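Local coordinates for EGF family domain-containing protein (Toxoplasma gondii, PDB 4Z80) that probably serves host-cell invasion as an AMA1-like surface antigen, binding a RON2-family peptide as part of the moving junction, at residues M90-V101 and M329-H340. Numbering follows the deposited sequence.
Sequences MAAGACPNYGKV and MVYVTSHTRPDH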
loop_
_atom_site.group_PDB
_atom_site.type_symbol
_atom_site.label_atom_id
_atom_site.label_comp_id
_atom_site.label_asym_id
_atom_site.label_seq_id
_atom_site.Cartn_x
_atom_site.Cartn_y
_atom_site.Cartn_z
ATOM N N MET A 90 -5.229 2.778 10.332
ATOM C CA MET A 90 -4.918 2.104 9.074
ATOM C C MET A 90 -4.347 3.111 8.076
ATOM O O MET A 90 -4.647 4.305 8.145
ATOM C CB MET A 90 -6.161 1.410 8.496
ATOM C CG MET A 90 -7.318 2.322 8.168
ATOM S SD MET A 90 -8.773 1.334 7.728
ATOM C CE MET A 90 -9.896 2.646 7.273
ATOM N N ALA A 91 -3.517 2.626 7.158
ATOM C CA ALA A 91 -3.014 3.444 6.065
ATOM C C ALA A 91 -4.185 3.859 5.178
ATOM O O ALA A 91 -5.011 3.022 4.801
ATOM C CB ALA A 91 -1.967 2.686 5.259
ATOM N N ALA A 92 -4.258 5.144 4.847
ATOM C CA ALA A 92 -5.419 5.713 4.166
ATOM C C ALA A 92 -4.991 6.637 3.044
ATOM O O ALA A 92 -3.865 7.141 3.034
ATOM C CB ALA A 92 -6.289 6.466 5.153
ATOM N N GLY A 93 -5.919 6.865 2.116
ATOM C CA GLY A 93 -5.704 7.739 0.976
ATOM C C GLY A 93 -6.153 7.036 -0.288
ATOM O O GLY A 93 -5.559 6.040 -0.687
ATOM N N ALA A 94 -7.192 7.556 -0.925
ATOM C CA ALA A 94 -7.817 6.855 -2.050
ATOM C C ALA A 94 -7.008 6.826 -3.345
ATOM O O ALA A 94 -7.261 5.966 -4.186
ATOM C CB ALA A 94 -9.178 7.460 -2.334
ATOM N N CYS A 95 -6.066 7.747 -3.523
ATOM C CA CYS A 95 -5.264 7.791 -4.748
ATOM C C CYS A 95 -3.977 6.998 -4.604
ATOM O O CYS A 95 -3.275 7.140 -3.608
ATOM C CB CYS A 95 -4.914 9.231 -5.127
ATOM S SG CYS A 95 -6.335 10.242 -5.590
ATOM N N PRO A 96 -3.633 6.188 -5.619
ATOM C CA PRO A 96 -2.308 5.571 -5.641
ATOM C C PRO A 96 -1.207 6.626 -5.610
ATOM O O PRO A 96 -1.325 7.679 -6.245
ATOM C CB PRO A 96 -2.294 4.804 -6.964
ATOM C CG PRO A 96 -3.724 4.588 -7.289
ATOM C CD PRO A 96 -4.448 5.779 -6.778
ATOM N N ASN A 97 -0.147 6.339 -4.866
ATOM C CA ASN A 97 0.916 7.309 -4.661
ATOM C C ASN A 97 2.157 6.832 -5.389
ATOM O O ASN A 97 2.854 5.934 -4.935
ATOM C CB ASN A 97 1.171 7.496 -3.167
ATOM C CG ASN A 97 1.898 8.775 -2.860
ATOM O OD1 ASN A 97 2.674 9.274 -3.666
ATOM N ND2 ASN A 97 1.649 9.322 -1.672
ATOM N N TYR A 98 2.388 7.407 -6.561
ATOM C CA TYR A 98 3.445 6.922 -7.435
ATOM C C TYR A 98 4.832 7.340 -6.958
ATOM O O TYR A 98 5.087 8.516 -6.661
ATOM C CB TYR A 98 3.193 7.397 -8.870
ATOM C CG TYR A 98 1.911 6.818 -9.436
ATOM C CD1 TYR A 98 1.876 5.521 -9.922
ATOM C CD2 TYR A 98 0.734 7.559 -9.462
ATOM C CE1 TYR A 98 0.709 4.975 -10.422
ATOM C CE2 TYR A 98 -0.435 7.018 -9.966
ATOM C CZ TYR A 98 -0.436 5.726 -10.441
ATOM O OH TYR A 98 -1.603 5.191 -10.938
ATOM N N GLY A 99 5.716 6.359 -6.876
ATOM C CA GLY A 99 7.089 6.564 -6.467
ATOM C C GLY A 99 7.311 6.371 -4.978
ATOM O O GLY A 99 8.451 6.248 -4.539
ATOM N N LYS A 100 6.233 6.335 -4.198
ATOM C CA LYS A 100 6.344 6.279 -2.740
ATOM C C LYS A 100 6.771 4.905 -2.235
ATOM O O LYS A 100 6.071 3.913 -2.428
ATOM C CB LYS A 100 5.013 6.680 -2.097
ATOM C CG LYS A 100 4.944 6.523 -0.572
ATOM C CD LYS A 100 3.640 7.107 -0.033
ATOM C CE LYS A 100 3.401 6.792 1.436
ATOM N NZ LYS A 100 2.188 7.487 1.948
ATOM N N VAL A 101 7.915 4.878 -1.556
ATOM C CA VAL A 101 8.470 3.673 -0.951
ATOM C C VAL A 101 8.735 3.946 0.529
ATOM O O VAL A 101 9.179 5.044 0.883
ATOM C CB VAL A 101 9.782 3.258 -1.660
ATOM C CG1 VAL A 101 10.478 2.110 -0.938
ATOM C CG2 VAL A 101 9.499 2.892 -3.116
ATOM N N MET A 329 7.407 2.059 -8.680
ATOM C CA MET A 329 6.706 1.593 -7.491
ATOM C C MET A 329 5.515 2.475 -7.170
ATOM O O MET A 329 5.513 3.669 -7.466
ATOM C CB MET A 329 7.654 1.555 -6.292
ATOM C CG MET A 329 8.858 0.647 -6.455
ATOM S SD MET A 329 8.446 -1.029 -7.012
ATOM C CE MET A 329 7.303 -1.541 -5.744
ATOM N N VAL A 330 4.499 1.859 -6.576
ATOM C CA VAL A 330 3.272 2.549 -6.210
ATOM C C VAL A 330 2.848 2.109 -4.819
ATOM O O VAL A 330 2.705 0.917 -4.565
ATOM C CB VAL A 330 2.119 2.253 -7.197
ATOM C CG1 VAL A 330 1.015 3.259 -7.047
ATOM C CG2 VAL A 330 2.609 2.219 -8.643
ATOM N N TYR A 331 2.646 3.074 -3.928
ATOM C CA TYR A 331 2.093 2.821 -2.608
ATOM C C TYR A 331 0.575 2.905 -2.704
ATOM O O TYR A 331 0.022 3.934 -3.062
ATOM C CB TYR A 331 2.646 3.826 -1.583
ATOM C CG TYR A 331 2.267 3.529 -0.140
ATOM C CD1 TYR A 331 1.086 4.024 0.407
ATOM C CD2 TYR A 331 3.087 2.751 0.669
ATOM C CE1 TYR A 331 0.736 3.751 1.729
ATOM C CE2 TYR A 331 2.744 2.474 1.985
ATOM C CZ TYR A 331 1.570 2.972 2.505
ATOM O OH TYR A 331 1.232 2.680 3.815
ATOM N N VAL A 332 -0.080 1.796 -2.384
ATOM C CA VAL A 332 -1.506 1.618 -2.595
ATOM C C VAL A 332 -2.187 1.282 -1.280
ATOM O O VAL A 332 -1.812 0.314 -0.635
ATOM C CB VAL A 332 -1.744 0.468 -3.600
ATOM C CG1 VAL A 332 -3.209 0.169 -3.770
ATOM C CG2 VAL A 332 -1.092 0.808 -4.941
ATOM N N THR A 333 -3.190 2.051 -0.877
ATOM C CA THR A 333 -3.949 1.671 0.307
ATOM C C THR A 333 -5.073 0.700 -0.051
ATOM O O THR A 333 -5.480 0.573 -1.212
ATOM C CB THR A 333 -4.535 2.889 1.041
ATOM O OG1 THR A 333 -5.633 3.435 0.301
ATOM C CG2 THR A 333 -3.468 3.957 1.250
ATOM N N SER A 334 -5.564 0.014 0.965
ATOM C CA SER A 334 -6.611 -0.984 0.787
ATOM C C SER A 334 -7.869 -0.337 0.228
ATOM O O SER A 334 -8.654 -0.979 -0.474
ATOM C CB SER A 334 -6.895 -1.669 2.125
ATOM O OG SER A 334 -7.697 -2.830 1.980
ATOM N N HIS A 335 -8.045 0.945 0.528
ATOM C CA HIS A 335 -9.221 1.692 0.111
ATOM C C HIS A 335 -8.884 2.648 -1.036
ATOM O O HIS A 335 -9.079 3.858 -0.950
ATOM C CB HIS A 335 -9.803 2.444 1.310
ATOM C CG HIS A 335 -10.332 1.548 2.391
ATOM N ND1 HIS A 335 -9.662 1.327 3.577
ATOM C CD2 HIS A 335 -11.476 0.825 2.466
ATOM C CE1 HIS A 335 -10.371 0.504 4.333
ATOM N NE2 HIS A 335 -11.474 0.182 3.679
ATOM N N THR A 336 -8.374 2.082 -2.120
ATOM C CA THR A 336 -8.098 2.841 -3.326
ATOM C C THR A 336 -9.397 3.026 -4.112
ATOM O O THR A 336 -10.181 2.081 -4.233
ATOM C CB THR A 336 -7.043 2.120 -4.174
ATOM O OG1 THR A 336 -5.797 2.097 -3.458
ATOM C CG2 THR A 336 -6.829 2.803 -5.514
ATOM N N ARG A 337 -9.632 4.221 -4.645
ATOM C CA ARG A 337 -10.891 4.496 -5.335
ATOM C C ARG A 337 -10.825 3.919 -6.757
ATOM O O ARG A 337 -9.805 4.012 -7.433
ATOM C CB ARG A 337 -11.216 6.001 -5.336
ATOM C CG ARG A 337 -10.169 6.952 -5.938
ATOM C CD ARG A 337 -10.557 8.414 -5.696
ATOM N NE ARG A 337 -11.910 8.682 -6.191
ATOM C CZ ARG A 337 -12.726 9.632 -5.745
ATOM N NH1 ARG A 337 -12.359 10.465 -4.778
ATOM N NH2 ARG A 337 -13.930 9.751 -6.282
ATOM N N PRO A 338 -11.916 3.274 -7.190
ATOM C CA PRO A 338 -11.905 2.544 -8.461
ATOM C C PRO A 338 -11.926 3.466 -9.673
ATOM O O PRO A 338 -11.656 3.018 -10.794
ATOM C CB PRO A 338 -13.184 1.698 -8.381
ATOM C CG PRO A 338 -14.072 2.436 -7.476
ATOM C CD PRO A 338 -13.174 3.081 -6.453
ATOM N N ASP A 339 -12.231 4.738 -9.440
ATOM C CA ASP A 339 -12.231 5.753 -10.489
ATOM C C ASP A 339 -10.933 6.573 -10.449
ATOM O O ASP A 339 -10.904 7.712 -10.894
ATOM C CB ASP A 339 -13.452 6.680 -10.344
ATOM C CG ASP A 339 -13.594 7.253 -8.942
ATOM O OD1 ASP A 339 -12.740 6.948 -8.081
ATOM O OD2 ASP A 339 -14.551 8.014 -8.703
ATOM N N HIS A 340 -9.852 5.990 -9.938
ATOM C CA HIS A 340 -8.646 6.775 -9.687
ATOM C C HIS A 340 -8.026 7.349 -10.961
ATOM O O HIS A 340 -7.403 8.404 -10.922
ATOM C CB HIS A 340 -7.605 5.942 -8.909
ATOM C CG HIS A 340 -7.002 4.816 -9.690
ATOM N ND1 HIS A 340 -5.837 4.948 -10.417
ATOM C CD2 HIS A 340 -7.410 3.536 -9.867
ATOM C CE1 HIS A 340 -5.550 3.797 -10.999
ATOM N NE2 HIS A 340 -6.489 2.924 -10.682
HETATM O O HOH W 1 -4.349 0.500 3.589
HETATM O O HOH W 2 -7.474 2.789 3.951
HETATM O O HOH W 3 -4.078 4.152 -2.669
HETATM O O HOH W 4 -9.057 5.704 1.145
HETATM O O HOH W 5 -1.575 5.914 -1.615
HETATM O O HOH W 6 -3.717 6.737 -10.414
#
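Pro96 wedges between Val330 and His340, its CB packed on Val330 CG1 and its CG over one face of the His340 imidazole, 4.1 Å from the centroid. Tyr98 and Val330 run side by side, with Tyr98 CD1 3.6 Å from Val330 CG2. On the other face of the sheet, Lys100 lies fully extended across one face of the Tyr331 ring, its CE 3.9 Å from the ring centroid in a CH-pi contact. NZ rides over the same face as a cation-pi partner; hydrogen bonds to Gln297 OE1 and Tyr57 O fix this end of the chain over the ring. Ala91 CB meets the phenol end of that ring at its edge. Strands 97-98 and 329-332 pair antiparallel: Asn97 and Tyr331 exchange two backbone hydrogen bonds, and Gly99 N reaches Met329 O at 2.8 Å. Beyond the sheet, the rotation of Thr333 (chi1 73°) aims OG1 at Gly93 O, 2.8 Å away, from above the carbonyl plane. Arg337 N takes a lone pair of Ala94 O in plane at 3.0 Å. Waters bridge polar atoms of the two segments; one joins Ala91 O to His335 ND1, whose ring also bonds Glu177 through NE2, another Tyr98 OH to His340 ND1. The Cys95-Cys344 disulfide links 90-101 to the chain shortly after 329-340. Side-chain, backbone and water bonds thus extend a two-residue strand pair in this AMA-family ectodomain, while Lys100 O is buried without a partner in the model.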